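Local coordinates for Alpha/beta hydrolase fold protein (Ochrobactrum, PDB 4G9E), which hydrolyses the lactone ring of N-acyl homoserine lactones, the quorum-sensing signals of bacteria, using an alpha/beta-hydrolase fold, at the N-butanoyl-L-homoserine site. Numbering follows the deposited sequence.

The N-butanoyl-L-homoserine site. Residues 32-33, 77, 102-103, 106, 138, 144, 147, 160, 164, 188-189, 192, 221, 248. With C4L (N-butanoyl-L-homoserine), chain B.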
# COMPACT_ATOMS: atom_id res chain seq x y z
N GLY A 32 -3.79 -0.02 -2.93
CA GLY A 32 -4.23 1.35 -2.76
C GLY A 32 -5.73 1.56 -2.76
O GLY A 32 -6.52 0.61 -2.80
N ASN A 33 -6.11 2.82 -2.69
CA ASN A 33 -7.50 3.25 -2.65
C ASN A 33 -8.27 2.70 -3.85
O ASN A 33 -7.89 2.94 -5.01
CB ASN A 33 -7.51 4.77 -2.67
CG ASN A 33 -8.88 5.37 -2.44
OD1 ASN A 33 -9.91 4.80 -2.81
ND2 ASN A 33 -8.89 6.55 -1.84
N MET A 77 -7.09 4.58 7.82
CA MET A 77 -5.74 4.07 7.73
C MET A 77 -5.39 3.16 8.92
O MET A 77 -4.80 2.09 8.75
CB MET A 77 -4.75 5.22 7.57
CG MET A 77 -4.87 5.88 6.20
SD MET A 77 -4.20 7.52 6.19
CE MET A 77 -4.36 7.92 4.45
N SER A 102 0.50 3.48 -1.86
CA SER A 102 -0.35 4.65 -1.75
C SER A 102 -1.16 4.57 -0.45
O SER A 102 -0.56 4.63 0.61
CB SER A 102 -1.18 4.83 -3.02
OG SER A 102 -1.65 6.17 -3.07
N LEU A 103 -2.49 4.45 -0.49
CA LEU A 103 -3.22 4.18 0.74
C LEU A 103 -2.55 3.04 1.52
O LEU A 103 -2.43 3.09 2.74
CB LEU A 103 -4.67 3.82 0.42
CG LEU A 103 -5.52 3.27 1.57
CD1 LEU A 103 -5.65 4.28 2.71
CD2 LEU A 103 -6.89 2.84 1.07
N HIS A 106 0.30 4.29 3.62
CA HIS A 106 -0.19 4.92 4.84
C HIS A 106 -0.60 3.86 5.87
O HIS A 106 -0.34 4.00 7.07
CB HIS A 106 -1.37 5.85 4.53
CG HIS A 106 -1.02 6.99 3.63
ND1 HIS A 106 -0.33 8.11 4.05
CD2 HIS A 106 -1.25 7.17 2.30
CE1 HIS A 106 -0.16 8.93 3.03
NE2 HIS A 106 -0.70 8.39 1.96
N PHE A 138 0.56 16.10 -1.33
CA PHE A 138 -0.18 15.65 -2.49
C PHE A 138 -0.36 16.79 -3.49
O PHE A 138 -0.46 17.95 -3.10
CB PHE A 138 -1.57 15.13 -2.09
CG PHE A 138 -1.52 13.86 -1.29
CD1 PHE A 138 -1.42 12.62 -1.91
CD2 PHE A 138 -1.60 13.89 0.10
CE1 PHE A 138 -1.39 11.45 -1.17
CE2 PHE A 138 -1.55 12.72 0.85
CZ PHE A 138 -1.46 11.50 0.21
N MET A 144 -7.14 13.34 -7.62
CA MET A 144 -6.83 13.41 -6.20
C MET A 144 -8.10 13.69 -5.41
O MET A 144 -8.29 13.16 -4.31
CB MET A 144 -5.78 14.49 -5.94
CG MET A 144 -5.36 14.62 -4.49
SD MET A 144 -4.48 13.17 -3.90
CE MET A 144 -4.89 13.23 -2.16
N ALA A 147 -10.32 10.68 -4.32
CA ALA A 147 -9.86 9.76 -3.27
C ALA A 147 -10.83 9.66 -2.09
O ALA A 147 -10.96 8.61 -1.47
CB ALA A 147 -8.47 10.15 -2.79
N TYR A 160 -10.25 7.70 -12.30
CA TYR A 160 -9.50 7.28 -11.12
C TYR A 160 -8.66 6.04 -11.42
O TYR A 160 -7.50 5.98 -11.03
CB TYR A 160 -10.43 7.03 -9.92
CG TYR A 160 -9.69 7.07 -8.60
CD1 TYR A 160 -9.11 8.24 -8.15
CD2 TYR A 160 -9.57 5.93 -7.81
CE1 TYR A 160 -8.42 8.29 -6.96
CE2 TYR A 160 -8.88 5.97 -6.60
CZ TYR A 160 -8.31 7.16 -6.19
OH TYR A 160 -7.62 7.22 -5.00
N THR A 164 -4.59 6.24 -11.19
CA THR A 164 -3.93 5.47 -10.14
C THR A 164 -3.07 4.33 -10.69
O THR A 164 -2.01 4.05 -10.15
CB THR A 164 -4.91 4.90 -9.08
OG1 THR A 164 -5.87 4.05 -9.72
CG2 THR A 164 -5.58 6.01 -8.30
N MET A 188 -12.47 7.09 5.14
CA MET A 188 -11.02 7.08 5.28
C MET A 188 -10.44 8.47 5.07
O MET A 188 -9.58 8.90 5.84
CB MET A 188 -10.39 6.07 4.31
CG MET A 188 -8.87 6.06 4.30
SD MET A 188 -8.11 7.34 3.27
CE MET A 188 -8.75 6.93 1.65
N PHE A 189 -10.90 9.17 4.04
CA PHE A 189 -10.27 10.45 3.73
C PHE A 189 -10.57 11.50 4.78
O PHE A 189 -9.71 12.30 5.15
CB PHE A 189 -10.71 10.93 2.34
CG PHE A 189 -9.95 12.13 1.87
CD1 PHE A 189 -8.68 12.01 1.33
CD2 PHE A 189 -10.50 13.39 1.98
CE1 PHE A 189 -7.98 13.13 0.90
CE2 PHE A 189 -9.82 14.51 1.55
CZ PHE A 189 -8.56 14.38 1.02
N PHE A 192 -8.40 10.71 7.81
CA PHE A 192 -7.02 11.05 7.49
C PHE A 192 -6.79 12.54 7.72
O PHE A 192 -5.86 12.94 8.43
CB PHE A 192 -6.75 10.65 6.03
CG PHE A 192 -5.38 10.99 5.49
CD1 PHE A 192 -4.23 10.82 6.24
CD2 PHE A 192 -5.26 11.42 4.18
CE1 PHE A 192 -2.97 11.10 5.68
CE2 PHE A 192 -4.02 11.70 3.63
CZ PHE A 192 -2.88 11.54 4.37
N PHE A 221 0.03 12.16 -8.21
CA PHE A 221 -0.62 12.40 -6.92
C PHE A 221 0.33 12.91 -5.85
O PHE A 221 -0.06 13.69 -4.99
CB PHE A 221 -1.29 11.13 -6.39
CG PHE A 221 -2.42 10.64 -7.24
CD1 PHE A 221 -3.63 11.30 -7.25
CD2 PHE A 221 -2.28 9.50 -8.00
CE1 PHE A 221 -4.68 10.84 -8.03
CE2 PHE A 221 -3.33 9.04 -8.78
CZ PHE A 221 -4.52 9.71 -8.80
N HIS A 248 2.17 6.60 -10.76
CA HIS A 248 1.71 6.20 -9.44
C HIS A 248 1.92 4.72 -9.12
O HIS A 248 1.88 4.35 -7.95
CB HIS A 248 0.22 6.51 -9.31
CG HIS A 248 -0.31 6.47 -7.91
ND1 HIS A 248 0.28 7.15 -6.86
CD2 HIS A 248 -1.42 5.89 -7.41
CE1 HIS A 248 -0.45 6.97 -5.76
NE2 HIS A 248 -1.48 6.21 -6.07
O1 C4L B . -3.83 5.43 -4.77
C4 C4L B . -4.18 5.71 -3.60
O2 C4L B . -4.25 4.85 -2.69
C3 C4L B . -4.54 7.13 -3.25
C2 C4L B . -3.86 8.13 -4.19
C1 C4L B . -4.55 9.48 -4.20
O3 C4L B . -5.81 9.39 -4.88
N1 C4L B . -4.17 7.48 -1.88
C5 C4L B . -5.08 7.60 -0.90
O4 C4L B . -6.28 7.43 -1.06
C6 C4L B . -4.55 7.96 0.47
C7 C4L B . -5.40 9.09 1.05
C8 C4L B . -5.28 10.38 0.25
O HOH W 1 -1.11 8.07 -0.89
O HOH W 2 -5.01 3.08 -5.82
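N-butanoyl-L-homoserine, the ring-opened product, lies almost wholly buried, though partly occupied, in the active site of an alpha/beta hydrolase, its carboxylate at the nucleophile Ser102 and the catalytic His248. Ser102 OG points at the carboxylate carbon C4, as a nucleophile facing the carbonyl carbon would; it is carried there with OG anti to its backbone N (chi1 -161°). Carboxylate O2 fills the oxyanion hole, gripped by two main-chain donors: Asn33 N at 2.8 Å, nearly straight (175° at H), and Leu103 N at the start of helix 103-111, whose N-terminal end would probably help stabilise negative charge. The other oxygen, O1, takes the N-H of His248 NE2 at 2.8 Å, close to the imidazole plane, and also meets water 2, which reaches on to Asn33 O.

The Asn33 side chain, CG anti to its backbone N (chi1 -172°), reads the acyl amide: ND2 donates to carbonyl O4 at 2.9 Å, the acceptor lying almost exactly in the side-chain amide plane. At the homoserine end, hydroxyl O3 hydrogen-bonds Tyr160 OH (2.8 Å) and lies over the rim of one face of Phe221. Amide N1 contacts water 1 at a long 3.3 Å, and that water joins Ser102 OG to His106 NE2. The butanoyl tail is wrapped in carbon and sulphur: Phe189 presents its edge to terminal C8, Phe192 CE2 approaches the same carbon at 3.8 Å, Met77 CE touches C7, and Met188 SD lies 3.9 Å from C7.

Behind this shell, the second N-H of Asn33 ND2 goes to a lone pair of Ala147 O, fixing the amide's rotation; an alanine in place of Asn33 would probably lose recognition of the acyl carbonyl and loosen the link to 3-10 helix 144-148. Phe221 CD2 caps the centre of one His248 face, and Met77 CE sits over the centre of the Phe192 ring.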